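Local coordinates for protein member of DUF4221 family (Bacteroides vulgatus, PDB 3S9J) that is of unknown function but folds as a six-bladed beta-propeller and carries bound sodium ions, at residues A[24-30]-A[43-49]; A[15-21]-A[352-358]; A[52-56]-A[66-72]. All coordinates share one frame; numbering follows the deposited sequence.

Contact 1. Residues A[24-30]-A[43-49]; sequences TYYLSKS and HFENTQK. With NA (sodium ion), chain C; FMT (formic acid), chain K.
Asn46 OD1 is gripped by two donors: the backbone N of Tyr25 at 3.0 Å, and a water that also donates to Leu27 O and accepts from Gln48 N. Tyr25 N is tilted 25° from the plane of the Asn46 carbonyl. The amide's other end, ND2, is hydrogen-bonded to Asp53 OD1 and Gln23 O, which fixes the flip of the group. Further along, Ser28 OG donates to a lone pair of Glu45 O at 2.7 Å, in the carbonyl plane, and accepts from Ser30 N, closing an ST turn. This OG stands anti to the backbone N (chi1 177°), which turns it to Glu45 O. Ser28 CB lies over the centre of the Phe44 ring, 3.4 Å from its centroid, while Tyr25 O meets the ring's edge. Glu45 N donates to Ser30 O at 3.1 Å. On the outer side, Lys49 stretches over one face of Tyr25, its CD 4.1 Å from the ring centroid, and Tyr26 CD2 lies over the opposite face. Gln48 CB approaches the Tyr25 ring obliquely, 3.7 Å from CD2, and a water joins Tyr25 OH to Lys49 NZ. A serine in place of Tyr25 would probably leave the Lys49 chain without its ring support and free to swing, and uncover Gln48 CB. Thr24 O binds sodium at 2.3 Å. Residues 24-30 belong to the loop between strands 8-19 and 31-36 and are clasped to the end of strand 39-46, with Phe44 touching Met330 of strand 327-334 and Thr24 touching Val55 of strand 53-58.

Contact 2. Residues A[15-21]-A[352-358]; sequences QLAFPLD and ENKLVFT. With NA (sodium ion), chain C.
The rings of Phe18 and Phe357 meet edge against edge, CE2 of Phe18 lying 4.0 Å from CE2 of Phe357, each atom near the plane of the other ring. Further aromatic groups join them: Phe57 meets the Phe18 ring with the planes about 40° apart, and Phe332 stands edge-to-face with Phe357. Leu355 runs alongside Phe18 and points the same way, its CD2 4.1 Å from Phe18 CD2. Both rings lie on the face of the sheet that also carries Leu16 and Leu355, and both phenylalanines set CG anti to their carbonyl carbons (chi1 -56° for Phe18), which turns them so that their edges meet. On the other face Ala17 and Val356 form a small apolar patch between polar chains. The Gln15 amide reaches Val356 CG1 with NE2, and the bent chain of Lys354 brings CD beside Pro19. The short strands 15-19 and 354-358 run antiparallel, their directions 169° apart. Leu16 and Phe357 exchange two bonds, each of 2.8 Å between the N of one and the O of the other, and Phe18 and Leu355 also exchange two bonds. Beyond Pro19 the pairing ends with Leu20 N donating to Asn353 O from well above the carbonyl plane. There the two chains share a sodium ion, which takes Asp21 O at 2.4 Å and Asn353 OD1 at 2.6 Å; Thr24 O and two waters complete the set. Strand 8-19 from the start of the chain thereby becomes the outermost strand of a blade otherwise made of 327-334, 337-341 and 354-364, the "Velcro" closure by which many propellers lock their ring, while Leu20 and Leu355 touch Phe57 of the next sheet.

Contact 3. Residues A[52-56]-A[66-72]; sequences YDIVI and KRIPLHK. With NA (sodium ion), chain D.
Ile54 and Ile68 pack CB to CB at 4.1 Å in the tight half of this hairpin, where Ile56 CG1 meets Ile68 CD1 and Leu70 CD1 reaches Ile54 CG1. Beneath them the main chain is firmly paired: Ile68 N donates to Ile54 O at 2.7 Å, almost in line with the carbonyl, Ile54 N returns the bond to Ile68 O, and Ile56 N donates to Lys66 O. The other face carries a salt bridge. Arg67 NH1 meets Asp53 OD2 at 2.8 Å, on the syn side of a carboxylate whose plane is turned 55° from the guanidinium. Asp53 reaches it by placing CG between its own backbone N and carbonyl carbon (chi1 62°). Val55 CG2 covers one face of the same guanidinium, and NH2 goes on to Thr24 OG1. Towards Lys72 the strands part and water enters. A sodium ion sits in the opening, held by Tyr52 O at 2.4 Å and Leu70 O at 2.3 Å; four waters fill its remaining positions. It bridges two carbonyl oxygens only 3.3 Å apart, Tyr52 O and Leu70 O, and probably offsets their mutual repulsion. Lys72 closes over the Tyr52 ring, CE 3.6 Å from the centroid and NZ off-centre in a cation-pi contact, while NZ bonds to Pro79 O and Tyr52 OH to Leu78 O. A classic beta bulge places Tyr52 and Asp53 together opposite Asn46. Strand 63-69 is one of the two outer strands of its four-stranded blade, and strand 53-58 lies between it and strand 39-46, whose His43 and Tyr41 touch Ile54 and Ile56.

In the fold
Contact 1 is the hub of the three. Its centre lies about 13 Å from that of contact 2 and about 10 Å from that of contact 3, whereas the centres of contacts 2 and 3 are about 19 Å apart and the two do not touch. One sodium ion, with two of its waters, is common to contacts 1 and 2, which also pack together where Phe44 CE2 comes 3.7 Å from Leu355 CD2. Contacts 1 and 3 belong to one blade, Phe44 N standing 2.8 Å from Val55 O. The ion of contact 3 is 15.0 Å from the shared one. Along the chain, contact 2 closes a loop that encloses both others, so ring closure and the blade of strands 31-36 to 63-69 meet at the 24-30 loop.

Contact 1. Residues A[24-30]-A[43-49]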
loop_
_atom_site.group_PDB
_atom_site.type_symbol
_atom_site.label_atom_id
_atom_site.label_comp_id
_atom_site.label_asym_id
_atom_site.label_seq_id
_atom_site.Cartn_x
_atom_site.Cartn_y
_atom_site.Cartn_z
ATOM N N THR A 24 8.355 -13.582 -15.278
ATOM C CA THR A 24 8.131 -12.686 -14.141
ATOM C C THR A 24 8.232 -11.256 -14.604
ATOM O O THR A 24 9.292 -10.835 -15.040
ATOM C CB THR A 24 9.150 -12.931 -12.994
ATOM O OG1 THR A 24 9.264 -14.351 -12.782
ATOM C CG2 THR A 24 8.660 -12.205 -11.695
ATOM N N TYR A 25 7.153 -10.479 -14.484
ATOM C CA TYR A 25 7.213 -9.066 -14.848
ATOM C C TYR A 25 7.776 -8.279 -13.690
ATOM O O TYR A 25 7.574 -8.643 -12.507
ATOM C CB TYR A 25 5.826 -8.551 -15.210
ATOM C CG TYR A 25 5.828 -7.194 -15.861
ATOM C CD1 TYR A 25 6.502 -6.980 -17.055
ATOM C CD2 TYR A 25 5.177 -6.120 -15.267
ATOM C CE1 TYR A 25 6.514 -5.709 -17.645
ATOM C CE2 TYR A 25 5.154 -4.870 -15.869
ATOM C CZ TYR A 25 5.822 -4.698 -17.063
ATOM O OH TYR A 25 5.852 -3.477 -17.670
ATOM N N TYR A 26 8.490 -7.189 -13.994
ATOM C CA TYR A 26 9.256 -6.489 -12.932
ATOM C C TYR A 26 8.380 -5.703 -11.967
ATOM O O TYR A 26 8.824 -5.326 -10.893
ATOM C CB TYR A 26 10.343 -5.561 -13.495
ATOM C CG TYR A 26 9.790 -4.308 -14.163
ATOM C CD1 TYR A 26 9.554 -3.140 -13.451
ATOM C CD2 TYR A 26 9.452 -4.333 -15.493
ATOM C CE1 TYR A 26 8.997 -2.010 -14.052
ATOM C CE2 TYR A 26 8.918 -3.192 -16.114
ATOM C CZ TYR A 26 8.709 -2.048 -15.377
ATOM O OH TYR A 26 8.163 -0.961 -16.000
ATOM N N LEU A 27 7.148 -5.425 -12.365
ATOM C CA LEU A 27 6.198 -4.660 -11.550
ATOM C C LEU A 27 5.193 -5.574 -10.884
ATOM O O LEU A 27 4.571 -6.403 -11.554
ATOM C CB LEU A 27 5.409 -3.682 -12.416
ATOM C CG LEU A 27 4.311 -2.894 -11.691
ATOM C CD1 LEU A 27 4.950 -1.986 -10.666
ATOM C CD2 LEU A 27 3.494 -2.091 -12.693
ATOM N N SER A 28 5.026 -5.390 -9.571
ATOM C CA SER A 28 3.935 -5.954 -8.821
ATOM C C SER A 28 3.248 -4.874 -8.019
ATOM O O SER A 28 3.926 -4.016 -7.457
ATOM C CB SER A 28 4.444 -6.994 -7.820
ATOM O OG SER A 28 3.316 -7.483 -7.044
ATOM N N LYS A 29 1.916 -4.938 -7.954
ATOM C CA LYS A 29 1.128 -4.031 -7.111
ATOM C C LYS A 29 0.782 -4.636 -5.759
ATOM O O LYS A 29 0.102 -3.992 -4.966
ATOM C CB LYS A 29 -0.159 -3.595 -7.818
ATOM C CG LYS A 29 0.124 -2.746 -9.069
ATOM C CD LYS A 29 -1.166 -2.177 -9.651
ATOM C CE LYS A 29 -0.935 -1.250 -10.820
ATOM N NZ LYS A 29 -2.287 -0.864 -11.442
ATOM N N SER A 30 1.270 -5.842 -5.486
ATOM C CA SER A 30 0.990 -6.511 -4.219
ATOM C C SER A 30 2.221 -7.347 -3.822
ATOM O O SER A 30 2.283 -8.580 -4.037
ATOM C CB SER A 30 -0.254 -7.357 -4.351
ATOM O OG SER A 30 -0.660 -7.885 -3.074
ATOM N N HIS A 43 7.103 -11.749 -1.006
ATOM C CA HIS A 43 5.910 -12.234 -1.686
ATOM C C HIS A 43 5.648 -11.249 -2.831
ATOM O O HIS A 43 5.442 -10.070 -2.583
ATOM C CB HIS A 43 4.752 -12.210 -0.719
ATOM C CG HIS A 43 3.406 -12.472 -1.334
ATOM N ND1 HIS A 43 2.712 -13.643 -1.105
ATOM C CD2 HIS A 43 2.608 -11.705 -2.127
ATOM C CE1 HIS A 43 1.563 -13.603 -1.762
ATOM N NE2 HIS A 43 1.458 -12.430 -2.364
ATOM N N PHE A 44 5.641 -11.715 -4.066
ATOM C CA PHE A 44 5.535 -10.816 -5.208
ATOM C C PHE A 44 4.424 -11.323 -6.112
ATOM O O PHE A 44 4.611 -12.280 -6.849
ATOM C CB PHE A 44 6.882 -10.792 -5.913
ATOM C CG PHE A 44 7.001 -9.843 -7.099
ATOM C CD1 PHE A 44 6.630 -10.245 -8.382
ATOM C CD2 PHE A 44 7.590 -8.601 -6.936
ATOM C CE1 PHE A 44 6.822 -9.394 -9.485
ATOM C CE2 PHE A 44 7.779 -7.753 -8.048
ATOM C CZ PHE A 44 7.403 -8.173 -9.314
ATOM N N GLU A 45 3.260 -10.686 -6.031
ATOM C CA GLU A 45 2.146 -11.078 -6.869
ATOM C C GLU A 45 2.500 -10.764 -8.307
ATOM O O GLU A 45 2.809 -9.640 -8.621
ATOM C CB GLU A 45 0.865 -10.367 -6.498
ATOM C CG GLU A 45 -0.324 -10.859 -7.312
ATOM C CD GLU A 45 -1.593 -10.148 -6.909
ATOM O OE1 GLU A 45 -1.922 -10.196 -5.708
ATOM O OE2 GLU A 45 -2.249 -9.558 -7.779
ATOM N N ASN A 46 2.451 -11.747 -9.171
ATOM C CA ASN A 46 2.923 -11.586 -10.572
ATOM C C ASN A 46 1.717 -11.760 -11.486
ATOM O O ASN A 46 1.578 -12.771 -12.190
ATOM C CB ASN A 46 4.001 -12.654 -10.805
ATOM C CG ASN A 46 4.618 -12.609 -12.182
ATOM O OD1 ASN A 46 4.912 -11.525 -12.712
ATOM N ND2 ASN A 46 4.838 -13.798 -12.777
ATOM N N THR A 47 0.841 -10.752 -11.450
ATOM C CA THR A 47 -0.427 -10.807 -12.187
ATOM C C THR A 47 -0.528 -9.695 -13.228
ATOM O O THR A 47 -1.595 -9.500 -13.838
ATOM C CB THR A 47 -1.635 -10.705 -11.221
ATOM O OG1 THR A 47 -1.443 -9.573 -10.374
ATOM C CG2 THR A 47 -1.745 -12.010 -10.390
ATOM N N GLN A 48 0.550 -8.946 -13.434
ATOM C CA GLN A 48 0.525 -7.904 -14.477
ATOM C C GLN A 48 0.554 -8.533 -15.863
ATOM O O GLN A 48 1.071 -9.626 -16.079
ATOM C CB GLN A 48 1.676 -6.929 -14.342
ATOM C CG GLN A 48 1.614 -6.091 -13.083
ATOM C CD GLN A 48 0.418 -5.169 -13.033
ATOM O OE1 GLN A 48 -0.327 -5.141 -12.056
ATOM N NE2 GLN A 48 0.222 -4.457 -14.062
ATOM N N LYS A 49 -0.029 -7.832 -16.812
ATOM C CA LYS A 49 -0.002 -8.270 -18.188
ATOM C C LYS A 49 -0.552 -9.652 -18.353
ATOM O O LYS A 49 -1.619 -9.938 -17.817
ATOM C CB LYS A 49 1.409 -8.038 -18.817
ATOM C CG LYS A 49 1.861 -6.617 -18.735
ATOM C CD LYS A 49 3.199 -6.430 -19.526
ATOM C CE LYS A 49 3.470 -5.018 -19.878
ATOM N NZ LYS A 49 4.610 -4.990 -20.858
HETATM NA NA NA C . 10.244 -10.237 -17.030
HETATM C C FMT K . 8.825 2.065 -14.474
HETATM O O1 FMT K . 8.813 3.326 -14.376
HETATM O O2 FMT K . 7.840 1.385 -14.802
HETATM O O HOH W 1 6.875 -3.087 -19.995
HETATM O O HOH W 2 9.904 -7.861 -16.854
HETATM O O HOH W 3 3.606 -8.964 -12.464
HETATM O O HOH W 4 0.333 -6.805 -9.453
HETATM O O HOH W 5 7.818 -10.622 -18.085
#

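Contact 2. Residues A[15-21]-A[352-358]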
loop_
_atom_site.group_PDB
_atom_site.type_symbol
_atom_site.label_atom_id
_atom_site.label_comp_id
_atom_site.label_asym_id
_atom_site.label_seq_id
_atom_site.Cartn_x
_atom_site.Cartn_y
_atom_site.Cartn_z
ATOM N N GLN A 15 22.517 -2.865 -2.458
ATOM C CA GLN A 15 21.442 -3.129 -3.394
ATOM C C GLN A 15 21.095 -4.611 -3.443
ATOM O O GLN A 15 21.936 -5.470 -3.216
ATOM C CB GLN A 15 21.860 -2.702 -4.788
ATOM C CG GLN A 15 21.768 -1.222 -5.079
ATOM C CD GLN A 15 21.648 -0.947 -6.583
ATOM O OE1 GLN A 15 22.247 -1.650 -7.408
ATOM N NE2 GLN A 15 20.862 0.056 -6.938
ATOM N N LEU A 16 19.833 -4.871 -3.728
ATOM C CA LEU A 16 19.336 -6.211 -4.019
ATOM C C LEU A 16 18.953 -6.215 -5.469
ATOM O O LEU A 16 18.338 -5.255 -5.970
ATOM C CB LEU A 16 18.075 -6.580 -3.233
ATOM C CG LEU A 16 18.095 -6.689 -1.721
ATOM C CD1 LEU A 16 16.641 -6.889 -1.264
ATOM C CD2 LEU A 16 19.018 -7.797 -1.211
ATOM N N ALA A 17 19.312 -7.281 -6.176
ATOM C CA ALA A 17 18.969 -7.391 -7.596
ATOM C C ALA A 17 18.513 -8.807 -7.910
ATOM O O ALA A 17 19.259 -9.766 -7.684
ATOM C CB ALA A 17 20.135 -6.974 -8.512
ATOM N N PHE A 18 17.308 -8.924 -8.432
ATOM C CA PHE A 18 16.743 -10.196 -8.820
ATOM C C PHE A 18 16.625 -10.299 -10.351
ATOM O O PHE A 18 15.775 -9.635 -10.970
ATOM C CB PHE A 18 15.358 -10.407 -8.202
ATOM C CG PHE A 18 15.310 -10.290 -6.703
ATOM C CD1 PHE A 18 15.592 -11.390 -5.895
ATOM C CD2 PHE A 18 14.904 -9.105 -6.097
ATOM C CE1 PHE A 18 15.524 -11.281 -4.498
ATOM C CE2 PHE A 18 14.843 -8.983 -4.723
ATOM C CZ PHE A 18 15.137 -10.073 -3.913
ATOM N N PRO A 19 17.423 -11.169 -10.968
ATOM C CA PRO A 19 17.310 -11.357 -12.395
ATOM C C PRO A 19 16.007 -12.056 -12.744
ATOM O O PRO A 19 15.598 -12.991 -12.071
ATOM C CB PRO A 19 18.525 -12.230 -12.752
ATOM C CG PRO A 19 19.456 -12.035 -11.635
ATOM C CD PRO A 19 18.585 -11.914 -10.424
ATOM N N LEU A 20 15.366 -11.568 -13.798
ATOM C CA LEU A 20 14.059 -12.055 -14.239
ATOM C C LEU A 20 14.144 -12.576 -15.665
ATOM O O LEU A 20 15.132 -12.379 -16.362
ATOM C CB LEU A 20 13.025 -10.906 -14.162
ATOM C CG LEU A 20 12.930 -10.075 -12.864
ATOM C CD1 LEU A 20 11.901 -8.934 -13.026
ATOM C CD2 LEU A 20 12.566 -10.959 -11.619
ATOM N N ASP A 21 13.090 -13.223 -16.108
ATOM C CA ASP A 21 12.906 -13.506 -17.515
ATOM C C ASP A 21 11.443 -13.240 -17.864
ATOM O O ASP A 21 10.748 -12.549 -17.120
ATOM C CB ASP A 21 13.341 -14.927 -17.873
ATOM C CG ASP A 21 12.453 -16.015 -17.269
ATOM O OD1 ASP A 21 11.422 -15.744 -16.617
ATOM O OD2 ASP A 21 12.811 -17.202 -17.434
ATOM N N GLU A 352 14.257 -4.042 -17.597
ATOM C CA GLU A 352 12.978 -4.648 -17.312
ATOM C C GLU A 352 13.152 -6.082 -16.788
ATOM O O GLU A 352 12.248 -6.608 -16.203
ATOM C CB GLU A 352 12.092 -4.659 -18.563
ATOM C CG GLU A 352 12.628 -5.595 -19.629
ATOM C CD GLU A 352 11.837 -5.578 -20.921
ATOM O OE1 GLU A 352 10.610 -5.323 -20.878
ATOM O OE2 GLU A 352 12.463 -5.855 -21.978
ATOM N N ASN A 353 14.314 -6.686 -17.002
ATOM C CA ASN A 353 14.540 -8.067 -16.500
ATOM C C ASN A 353 15.471 -8.143 -15.311
ATOM O O ASN A 353 16.135 -9.147 -15.084
ATOM C CB ASN A 353 14.939 -8.987 -17.634
ATOM C CG ASN A 353 13.715 -9.453 -18.430
ATOM O OD1 ASN A 353 12.672 -9.836 -17.862
ATOM N ND2 ASN A 353 13.808 -9.357 -19.725
ATOM N N LYS A 354 15.525 -7.061 -14.547
ATOM C CA LYS A 354 16.208 -7.060 -13.264
ATOM C C LYS A 354 15.400 -6.243 -12.267
ATOM O O LYS A 354 15.242 -5.033 -12.434
ATOM C CB LYS A 354 17.611 -6.475 -13.412
ATOM C CG LYS A 354 18.580 -6.810 -12.284
ATOM C CD LYS A 354 19.433 -8.074 -12.548
ATOM C CE LYS A 354 20.430 -7.976 -13.728
ATOM N NZ LYS A 354 21.584 -7.068 -13.510
ATOM N N LEU A 355 14.860 -6.903 -11.251
ATOM C CA LEU A 355 14.161 -6.206 -10.165
ATOM C C LEU A 355 15.181 -5.749 -9.137
ATOM O O LEU A 355 15.874 -6.553 -8.527
ATOM C CB LEU A 355 13.087 -7.061 -9.523
ATOM C CG LEU A 355 12.351 -6.502 -8.325
ATOM C CD1 LEU A 355 11.536 -5.228 -8.686
ATOM C CD2 LEU A 355 11.421 -7.631 -7.766
ATOM N N VAL A 356 15.323 -4.431 -8.985
ATOM C CA VAL A 356 16.420 -3.836 -8.215
ATOM C C VAL A 356 15.855 -2.989 -7.096
ATOM O O VAL A 356 14.905 -2.225 -7.319
ATOM C CB VAL A 356 17.328 -2.934 -9.088
ATOM C CG1 VAL A 356 18.429 -2.261 -8.268
ATOM C CG2 VAL A 356 17.946 -3.743 -10.235
ATOM N N PHE A 357 16.437 -3.141 -5.914
ATOM C CA PHE A 357 16.119 -2.324 -4.738
ATOM C C PHE A 357 17.366 -1.778 -4.106
ATOM O O PHE A 357 18.392 -2.460 -4.070
ATOM C CB PHE A 357 15.391 -3.150 -3.659
ATOM C CG PHE A 357 14.084 -3.711 -4.068
ATOM C CD1 PHE A 357 12.910 -2.986 -3.872
ATOM C CD2 PHE A 357 13.992 -4.992 -4.583
ATOM C CE1 PHE A 357 11.693 -3.511 -4.208
ATOM C CE2 PHE A 357 12.771 -5.538 -4.907
ATOM C CZ PHE A 357 11.617 -4.805 -4.760
ATOM N N THR A 358 17.292 -0.553 -3.582
ATOM C CA THR A 358 18.341 -0.022 -2.745
ATOM C C THR A 358 17.871 -0.036 -1.291
ATOM O O THR A 358 16.738 0.344 -0.998
ATOM C CB THR A 358 18.734 1.390 -3.179
ATOM O OG1 THR A 358 19.296 1.315 -4.494
ATOM C CG2 THR A 358 19.748 1.983 -2.204
HETATM NA NA NA C . 10.244 -10.237 -17.030
HETATM O O HOH W 2 9.904 -7.861 -16.854
HETATM O O HOH W 5 7.818 -10.622 -18.085
#

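Contact 3. Residues A[52-56]-A[66-72]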
loop_
_atom_site.group_PDB
_atom_site.type_symbol
_atom_site.label_atom_id
_atom_site.label_comp_id
_atom_site.label_asym_id
_atom_site.label_seq_id
_atom_site.Cartn_x
_atom_site.Cartn_y
_atom_site.Cartn_z
ATOM N N TYR A 52 0.151 -14.646 -14.465
ATOM C CA TYR A 52 -0.851 -14.929 -13.421
ATOM C C TYR A 52 -0.376 -15.993 -12.436
ATOM O O TYR A 52 -0.791 -17.155 -12.483
ATOM C CB TYR A 52 -2.154 -15.344 -14.088
ATOM C CG TYR A 52 -3.413 -15.136 -13.264
ATOM C CD1 TYR A 52 -3.885 -13.863 -13.005
ATOM C CD2 TYR A 52 -4.141 -16.220 -12.777
ATOM C CE1 TYR A 52 -5.077 -13.663 -12.302
ATOM C CE2 TYR A 52 -5.329 -16.017 -12.047
ATOM C CZ TYR A 52 -5.795 -14.738 -11.848
ATOM O OH TYR A 52 -6.998 -14.545 -11.193
ATOM N N ASP A 53 0.504 -15.576 -11.536
ATOM C CA ASP A 53 0.999 -16.403 -10.456
ATOM C C ASP A 53 1.586 -15.538 -9.352
ATOM O O ASP A 53 1.504 -14.314 -9.399
ATOM C CB ASP A 53 1.973 -17.486 -10.960
ATOM C CG ASP A 53 3.249 -16.935 -11.618
ATOM O OD1 ASP A 53 3.712 -15.830 -11.273
ATOM O OD2 ASP A 53 3.789 -17.666 -12.516
ATOM N N ILE A 54 2.128 -16.182 -8.326
ATOM C CA ILE A 54 2.843 -15.482 -7.298
ATOM C C ILE A 54 4.271 -16.008 -7.284
ATOM O O ILE A 54 4.501 -17.224 -7.276
ATOM C CB ILE A 54 2.186 -15.691 -5.913
ATOM C CG1 ILE A 54 0.785 -15.070 -5.882
ATOM C CG2 ILE A 54 3.049 -15.094 -4.769
ATOM C CD1 ILE A 54 -0.083 -15.622 -4.732
ATOM N N VAL A 55 5.227 -15.087 -7.256
ATOM C CA VAL A 55 6.624 -15.435 -7.130
ATOM C C VAL A 55 7.091 -15.068 -5.729
ATOM O O VAL A 55 6.775 -13.991 -5.216
ATOM C CB VAL A 55 7.455 -14.700 -8.187
ATOM C CG1 VAL A 55 8.971 -14.840 -7.953
ATOM C CG2 VAL A 55 7.042 -15.178 -9.582
ATOM N N ILE A 56 7.875 -15.962 -5.123
ATOM C CA ILE A 56 8.486 -15.682 -3.861
ATOM C C ILE A 56 9.976 -15.496 -4.094
ATOM O O ILE A 56 10.627 -16.394 -4.640
ATOM C CB ILE A 56 8.274 -16.857 -2.859
ATOM C CG1 ILE A 56 6.788 -17.191 -2.705
ATOM C CG2 ILE A 56 8.978 -16.533 -1.497
ATOM C CD1 ILE A 56 5.895 -16.040 -2.211
ATOM N N LYS A 66 10.487 -19.686 -5.056
ATOM C CA LYS A 66 9.450 -20.552 -5.580
ATOM C C LYS A 66 8.410 -19.766 -6.347
ATOM O O LYS A 66 8.373 -18.535 -6.261
ATOM C CB LYS A 66 8.787 -21.396 -4.511
ATOM C CG LYS A 66 7.929 -20.742 -3.537
ATOM C CD LYS A 66 7.402 -21.795 -2.511
ATOM C CE LYS A 66 6.550 -21.170 -1.454
ATOM N NZ LYS A 66 6.443 -22.007 -0.188
ATOM N N ARG A 67 7.585 -20.511 -7.061
ATOM C CA ARG A 67 6.508 -19.967 -7.870
ATOM C C ARG A 67 5.252 -20.679 -7.451
ATOM O O ARG A 67 5.190 -21.923 -7.450
ATOM C CB ARG A 67 6.794 -20.207 -9.348
ATOM C CG ARG A 67 5.786 -19.643 -10.317
ATOM C CD ARG A 67 6.278 -19.795 -11.743
ATOM N NE ARG A 67 7.513 -19.036 -11.976
ATOM C CZ ARG A 67 7.607 -17.753 -12.295
ATOM N NH1 ARG A 67 6.528 -17.000 -12.473
ATOM N NH2 ARG A 67 8.806 -17.216 -12.480
ATOM N N ILE A 68 4.268 -19.897 -7.036
ATOM C CA ILE A 68 2.972 -20.421 -6.620
ATOM C C ILE A 68 1.996 -20.245 -7.765
ATOM O O ILE A 68 1.710 -19.117 -8.180
ATOM C CB ILE A 68 2.480 -19.706 -5.374
ATOM C CG1 ILE A 68 3.511 -19.821 -4.246
ATOM C CG2 ILE A 68 1.062 -20.229 -4.946
ATOM C CD1 ILE A 68 3.148 -19.024 -2.973
ATOM N N PRO A 69 1.511 -21.352 -8.336
ATOM C CA PRO A 69 0.628 -21.210 -9.485
ATOM C C PRO A 69 -0.733 -20.672 -9.082
ATOM O O PRO A 69 -1.201 -20.911 -7.955
ATOM C CB PRO A 69 0.520 -22.637 -10.039
ATOM C CG PRO A 69 0.874 -23.484 -8.942
ATOM C CD PRO A 69 1.757 -22.753 -8.003
ATOM N N LEU A 70 -1.352 -19.929 -9.994
ATOM C CA LEU A 70 -2.733 -19.455 -9.854
ATOM C C LEU A 70 -3.476 -19.888 -11.100
ATOM O O LEU A 70 -3.033 -19.604 -12.207
ATOM C CB LEU A 70 -2.784 -17.924 -9.709
ATOM C CG LEU A 70 -2.151 -17.270 -8.489
ATOM C CD1 LEU A 70 -2.226 -15.725 -8.609
ATOM C CD2 LEU A 70 -2.796 -17.818 -7.175
ATOM N N HIS A 71 -4.586 -20.611 -10.925
ATOM C CA HIS A 71 -5.388 -21.091 -12.050
ATOM C C HIS A 71 -6.646 -20.259 -12.167
ATOM O O HIS A 71 -7.207 -19.855 -11.145
ATOM C CB HIS A 71 -5.777 -22.546 -11.801
ATOM C CG HIS A 71 -4.604 -23.447 -11.587
ATOM N ND1 HIS A 71 -3.833 -23.926 -12.625
ATOM C CD2 HIS A 71 -4.057 -23.939 -10.452
ATOM C CE1 HIS A 71 -2.863 -24.681 -12.135
ATOM N NE2 HIS A 71 -2.986 -24.717 -10.821
ATOM N N LYS A 72 -7.059 -19.970 -13.397
ATOM C CA LYS A 72 -8.244 -19.151 -13.639
ATOM C C LYS A 72 -9.513 -19.981 -13.508
ATOM O O LYS A 72 -10.555 -19.458 -13.098
ATOM C CB LYS A 72 -8.185 -18.518 -15.036
ATOM C CG LYS A 72 -7.297 -17.328 -15.161
ATOM C CD LYS A 72 -8.022 -16.077 -14.796
ATOM C CE LYS A 72 -7.175 -14.845 -15.011
ATOM N NZ LYS A 72 -7.825 -13.622 -14.467
HETATM NA NA NA D . -1.498 -18.993 -13.772
HETATM O O HOH W 6 0.078 -20.395 -12.738
HETATM O O HOH W 7 0.027 -18.401 -15.516
HETATM O O HOH W 8 -3.292 -18.534 -15.475
HETATM O O HOH W 9 -1.723 -21.218 -14.948
#